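Local coordinates for protein putative 6-phosphogluconolactonase (Neisseria gonorrhoeae, PDB 3LHI) that probably hydrolyses 6-phosphogluconolactone to 6-phosphogluconate, the second step of the oxidative pentose phosphate pathway, at residues M135-T141 with E212-V218; A15-A19 with A48-A52. One frame throughout, in Å; residues are numbered along the deposited sequence.

Contact 1. Residues M135-T141 with E212-V218; sequences MGNDGHT and EYPISLV
An irregular loop can be tied to the approach to a helix by a single backbone hydrogen bond. Extended Met135 (a selenomethionine, chi1 t) directs its SE to Ile215 CG2, 3.7 Å away. Gly136 to Gly139 form a type I turn, Gly139 N to Gly136 O 2.9 Å. Asp138 (chi1 p) accepts at OD1 from His140 N (3.0 Å), an Asx turn, and from His140 ND1 (2.7 Å); its carbonyl O reaches Glu212 O through water 1, 2.8 Å from each. Gly139 (phi 77°, psi 6°) lies opposite Tyr213, CA to CA 4.3 Å, where a CB would clash with Tyr213 CB. Gly139 O accepts from Ile215 N at 2.8 Å. His140 CA rests 3.9 Å from Pro214 CD, and Thr141 places OG1, hydrogen-bonded to Gly134 O, 3.6 Å from Ile215 CD1. The GNDGHT sequence after strand 130-133 is the signature loop of 6-phosphogluconolactonases; in such relatives it contributes to the active site, so the His-carboxylate pair is probably part of that site.

Contact 2. Residues A15-A19 with A48-A52; sequences AQSLA and AFFNA
Helices that flank a mostly parallel sheet, as in this Rossmann-like alpha/beta fold, can approach closely where small residues meet; here alanines allow the close approach and Phe49 fills the space beside them. Helix 11-33, through residues 15-19, crosses helix 47-54, through 48-52, with an axial separation of 8.0 Å and a signed angle of -52°; both segments are regular alpha helix. Ala48 begins the interface at its more exposed margin, its CB 3.6 Å from Ala15 CB. Phe49 comes next, its CA 4.3 Å from Ala15 CA, so close that Ala15 CB lies 3.5 Å from Phe49 N. With chi1 at 152° (t) and chi2 at 65°, the Phe49 ring inserts beside the first helix: Leu18 (t, p) sets CD2 3.8 Å from the ring centroid, 16° off the normal, a CH-pi contact over one face, while Ala19 N, 3.6 Å from Phe49 CD1, lies near the ring edge. Leu18 also touches Phe190 and Ala192 of strand 188-194, setting helix 11-33 against the sheet. Phe50 points its CA-to-CB bond away and packs on helix 81-88. One turn after Ala48, Ala52 returns to the interface, its CB 3.6 Å from Ala19 CB and 3.6 Å from Gln16 OE1. Gln16 NE2, which is also hydrogen-bonded to Asp20 OD1, donates to water 2 at 3.0 Å, and that water donates to Ala52 O at 2.8 Å.

How the contacts relate
Together the contacts illustrate how one alpha/beta domain combines helix-helix packing with loop-helix packing. Contact 2 comes first and ends before contact 1 begins, so the two follow in series within one domain of the sugar-phosphate isomerase family. Their centres lie 22 Å apart and their nearest atoms about 11 Å, so they do not meet. The mixed sheet connects them: strand 36-40, which lies between the two helices of contact 2 in sequence, pairs in parallel with strand 130-133, which leads into the 135-141 loop. Strand 188-194, touched by Leu18, is the next parallel neighbour of 130-133. Contact 2 thus joins helices flanking the sheet, whereas contact 1 sets the loop after strand 130-133 against the start of helix 215-219, which precedes strand 226-231.

Contact 1. Residues M135-T141 with E212-V218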
loop_
_atom_site.group_PDB
_atom_site.type_symbol
_atom_site.label_atom_id
_atom_site.label_comp_id
_atom_site.label_asym_id
_atom_site.label_seq_id
_atom_site.Cartn_x
_atom_site.Cartn_y
_atom_site.Cartn_z
HETATM N N MSE A 135 8.626 -0.383 -1.045
HETATM C CA MSE A 135 9.683 0.039 -0.134
HETATM C C MSE A 135 10.564 1.060 -0.815
HETATM O O MSE A 135 10.993 0.829 -1.962
HETATM C CB MSE A 135 10.487 -1.163 0.306
HETATM C CG MSE A 135 11.566 -0.850 1.373
HETATM SE SE MSE A 135 12.863 -2.272 1.503
HETATM C CE MSE A 135 13.737 -1.851 -0.163
ATOM N N GLY A 136 10.877 2.153 -0.139
ATOM C CA GLY A 136 11.829 3.117 -0.669
ATOM C C GLY A 136 13.274 2.691 -0.432
ATOM O O GLY A 136 13.577 1.740 0.296
ATOM N N ASN A 137 14.177 3.468 -1.050
ATOM C CA ASN A 137 15.596 3.264 -0.854
ATOM C C ASN A 137 16.046 3.566 0.573
ATOM O O ASN A 137 17.084 3.091 0.980
ATOM C CB ASN A 137 16.365 4.153 -1.832
ATOM C CG ASN A 137 16.262 3.682 -3.285
ATOM O OD1 ASN A 137 16.078 2.488 -3.590
ATOM N ND2 ASN A 137 16.477 4.628 -4.200
ATOM N N ASP A 138 15.216 4.286 1.332
ATOM C CA ASP A 138 15.387 4.543 2.758
ATOM C C ASP A 138 14.803 3.450 3.643
ATOM O O ASP A 138 14.802 3.578 4.863
ATOM C CB ASP A 138 14.784 5.913 3.122
ATOM C CG ASP A 138 13.290 5.980 2.915
ATOM O OD1 ASP A 138 12.734 5.049 2.293
ATOM O OD2 ASP A 138 12.701 6.945 3.413
ATOM N N GLY A 139 14.240 2.402 3.046
ATOM C CA GLY A 139 13.562 1.390 3.819
ATOM C C GLY A 139 12.161 1.717 4.332
ATOM O O GLY A 139 11.590 0.877 5.076
ATOM N N HIS A 140 11.605 2.862 3.930
ATOM C CA HIS A 140 10.251 3.181 4.348
ATOM C C HIS A 140 9.247 2.334 3.594
ATOM O O HIS A 140 9.537 1.823 2.524
ATOM C CB HIS A 140 9.917 4.672 4.198
ATOM C CG HIS A 140 9.335 5.063 2.885
ATOM N ND1 HIS A 140 10.095 5.327 1.767
ATOM C CD2 HIS A 140 8.040 5.239 2.521
ATOM C CE1 HIS A 140 9.284 5.677 0.777
ATOM N NE2 HIS A 140 8.030 5.606 1.205
ATOM N N THR A 141 8.071 2.211 4.180
ATOM C CA THR A 141 6.939 1.563 3.529
ATOM C C THR A 141 5.689 2.371 3.821
ATOM O O THR A 141 5.678 3.172 4.741
ATOM C CB THR A 141 6.805 0.107 3.945
ATOM O OG1 THR A 141 5.934 -0.598 3.068
ATOM C CG2 THR A 141 6.344 -0.087 5.391
ATOM N N GLU A 212 15.166 2.825 11.703
ATOM C CA GLU A 212 15.837 3.480 10.588
ATOM C C GLU A 212 15.318 2.952 9.223
ATOM O O GLU A 212 15.351 3.681 8.254
ATOM C CB GLU A 212 17.323 3.261 10.721
ATOM C CG GLU A 212 18.206 3.967 9.732
ATOM C CD GLU A 212 18.128 5.495 9.783
ATOM O OE1 GLU A 212 17.660 6.123 10.781
ATOM O OE2 GLU A 212 18.557 6.073 8.751
ATOM N N TYR A 213 14.874 1.695 9.210
ATOM C CA TYR A 213 14.337 1.053 8.003
ATOM C C TYR A 213 12.917 0.562 8.353
ATOM O O TYR A 213 12.762 -0.579 8.778
ATOM C CB TYR A 213 15.227 -0.141 7.559
ATOM C CG TYR A 213 16.691 0.211 7.481
ATOM C CD1 TYR A 213 17.167 1.129 6.556
ATOM C CD2 TYR A 213 17.571 -0.286 8.438
ATOM C CE1 TYR A 213 18.534 1.482 6.529
ATOM C CE2 TYR A 213 18.920 0.056 8.433
ATOM C CZ TYR A 213 19.389 0.953 7.485
ATOM O OH TYR A 213 20.728 1.295 7.508
ATOM N N PRO A 214 11.912 1.452 8.214
ATOM C CA PRO A 214 10.607 1.115 8.792
ATOM C C PRO A 214 9.975 -0.198 8.316
ATOM O O PRO A 214 9.246 -0.834 9.095
ATOM C CB PRO A 214 9.761 2.340 8.468
ATOM C CG PRO A 214 10.708 3.440 8.537
ATOM C CD PRO A 214 11.967 2.880 7.863
ATOM N N ILE A 215 10.270 -0.629 7.091
ATOM C CA ILE A 215 9.754 -1.920 6.644
ATOM C C ILE A 215 10.162 -3.078 7.554
ATOM O O ILE A 215 9.465 -4.071 7.647
ATOM C CB ILE A 215 10.136 -2.183 5.194
ATOM C CG1 ILE A 215 9.424 -3.407 4.613
ATOM C CG2 ILE A 215 11.663 -2.453 5.051
ATOM C CD1 ILE A 215 7.981 -3.321 4.354
ATOM N N SER A 216 11.291 -2.904 8.252
ATOM C CA SER A 216 11.748 -3.906 9.206
ATOM C C SER A 216 10.728 -4.166 10.291
ATOM O O SER A 216 10.716 -5.249 10.863
ATOM C CB SER A 216 13.070 -3.529 9.902
ATOM O OG SER A 216 12.937 -2.467 10.801
ATOM N N LEU A 217 9.922 -3.168 10.633
ATOM C CA LEU A 217 8.920 -3.338 11.677
ATOM C C LEU A 217 7.734 -4.181 11.224
ATOM O O LEU A 217 6.977 -4.714 12.052
ATOM C CB LEU A 217 8.443 -1.997 12.218
ATOM C CG LEU A 217 9.548 -1.053 12.729
ATOM C CD1 LEU A 217 8.881 0.219 13.257
ATOM C CD2 LEU A 217 10.494 -1.754 13.713
ATOM N N VAL A 218 7.522 -4.242 9.901
ATOM C CA VAL A 218 6.527 -5.106 9.306
ATOM C C VAL A 218 7.086 -6.505 9.156
ATOM O O VAL A 218 6.429 -7.456 9.547
ATOM C CB VAL A 218 6.079 -4.541 7.945
ATOM C CG1 VAL A 218 5.090 -5.535 7.241
ATOM C CG2 VAL A 218 5.495 -3.098 8.053
HETATM O O HOH W 1 16.517 5.291 6.296
#

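Contact 2. Residues A15-A19 with A48-A52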
loop_
_atom_site.group_PDB
_atom_site.type_symbol
_atom_site.label_atom_id
_atom_site.label_comp_id
_atom_site.label_asym_id
_atom_site.label_seq_id
_atom_site.Cartn_x
_atom_site.Cartn_y
_atom_site.Cartn_z
ATOM N N ALA A 15 5.466 -9.014 -12.397
ATOM C CA ALA A 15 4.191 -8.287 -12.318
ATOM C C ALA A 15 3.003 -9.258 -12.506
ATOM O O ALA A 15 1.978 -9.196 -11.805
ATOM C CB ALA A 15 4.136 -7.172 -13.371
ATOM N N GLN A 16 3.086 -10.152 -13.516
ATOM C CA GLN A 16 2.041 -11.106 -13.773
ATOM C C GLN A 16 1.885 -12.080 -12.613
ATOM O O GLN A 16 0.766 -12.437 -12.211
ATOM C CB GLN A 16 2.256 -11.880 -15.087
ATOM C CG GLN A 16 1.113 -12.790 -15.398
ATOM C CD GLN A 16 -0.189 -12.032 -15.748
ATOM O OE1 GLN A 16 -0.179 -11.160 -16.642
ATOM N NE2 GLN A 16 -1.274 -12.324 -15.032
ATOM N N SER A 17 3.015 -12.524 -12.071
ATOM C CA SER A 17 3.007 -13.489 -10.987
ATOM C C SER A 17 2.436 -12.883 -9.685
ATOM O O SER A 17 1.766 -13.570 -8.926
ATOM C CB SER A 17 4.419 -14.020 -10.750
ATOM O OG SER A 17 4.862 -14.818 -11.828
ATOM N N LEU A 18 2.695 -11.603 -9.444
ATOM C CA LEU A 18 2.092 -10.884 -8.315
ATOM C C LEU A 18 0.591 -10.733 -8.571
ATOM O O LEU A 18 -0.215 -10.964 -7.678
ATOM C CB LEU A 18 2.779 -9.542 -8.114
ATOM C CG LEU A 18 2.238 -8.708 -6.945
ATOM C CD1 LEU A 18 2.250 -9.456 -5.620
ATOM C CD2 LEU A 18 2.969 -7.382 -6.888
ATOM N N ALA A 19 0.200 -10.344 -9.786
ATOM C CA ALA A 19 -1.227 -10.232 -10.095
ATOM C C ALA A 19 -1.962 -11.566 -9.848
ATOM O O ALA A 19 -3.080 -11.601 -9.338
ATOM C CB ALA A 19 -1.421 -9.757 -11.534
ATOM N N ALA A 48 2.857 -2.219 -13.759
ATOM C CA ALA A 48 2.647 -3.389 -14.630
ATOM C C ALA A 48 1.748 -4.407 -13.917
ATOM O O ALA A 48 0.886 -5.057 -14.523
ATOM C CB ALA A 48 3.981 -3.994 -15.025
ATOM N N PHE A 49 1.945 -4.546 -12.596
ATOM C CA PHE A 49 1.104 -5.396 -11.740
ATOM C C PHE A 49 -0.344 -4.902 -11.781
ATOM O O PHE A 49 -1.250 -5.713 -11.950
ATOM C CB PHE A 49 1.692 -5.406 -10.339
ATOM C CG PHE A 49 0.669 -5.627 -9.245
ATOM C CD1 PHE A 49 -0.033 -6.802 -9.112
ATOM C CD2 PHE A 49 0.433 -4.632 -8.317
ATOM C CE1 PHE A 49 -0.972 -6.952 -8.103
ATOM C CE2 PHE A 49 -0.466 -4.793 -7.306
ATOM C CZ PHE A 49 -1.174 -5.939 -7.200
ATOM N N PHE A 50 -0.573 -3.611 -11.627
ATOM C CA PHE A 50 -1.902 -3.074 -11.693
ATOM C C PHE A 50 -2.552 -3.449 -13.030
ATOM O O PHE A 50 -3.746 -3.794 -13.086
ATOM C CB PHE A 50 -1.906 -1.556 -11.593
ATOM C CG PHE A 50 -1.574 -0.967 -10.233
ATOM C CD1 PHE A 50 -1.519 -1.711 -9.096
ATOM C CD2 PHE A 50 -1.329 0.383 -10.152
ATOM C CE1 PHE A 50 -1.212 -1.099 -7.867
ATOM C CE2 PHE A 50 -1.012 0.989 -8.933
ATOM C CZ PHE A 50 -0.984 0.229 -7.807
ATOM N N ASN A 51 -1.820 -3.252 -14.127
ATOM C CA ASN A 51 -2.385 -3.538 -15.430
ATOM C C ASN A 51 -2.795 -5.015 -15.543
ATOM O O ASN A 51 -3.902 -5.327 -16.016
ATOM C CB ASN A 51 -1.411 -3.108 -16.528
ATOM C CG ASN A 51 -1.964 -3.348 -17.904
ATOM O OD1 ASN A 51 -2.961 -2.727 -18.281
ATOM N ND2 ASN A 51 -1.363 -4.297 -18.605
ATOM N N ALA A 52 -1.921 -5.915 -15.139
ATOM C CA ALA A 52 -2.221 -7.332 -15.180
ATOM C C ALA A 52 -3.436 -7.647 -14.277
ATOM O O ALA A 52 -4.322 -8.437 -14.627
ATOM C CB ALA A 52 -1.013 -8.168 -14.791
HETATM O O HOH W 2 -3.709 -10.847 -15.834
#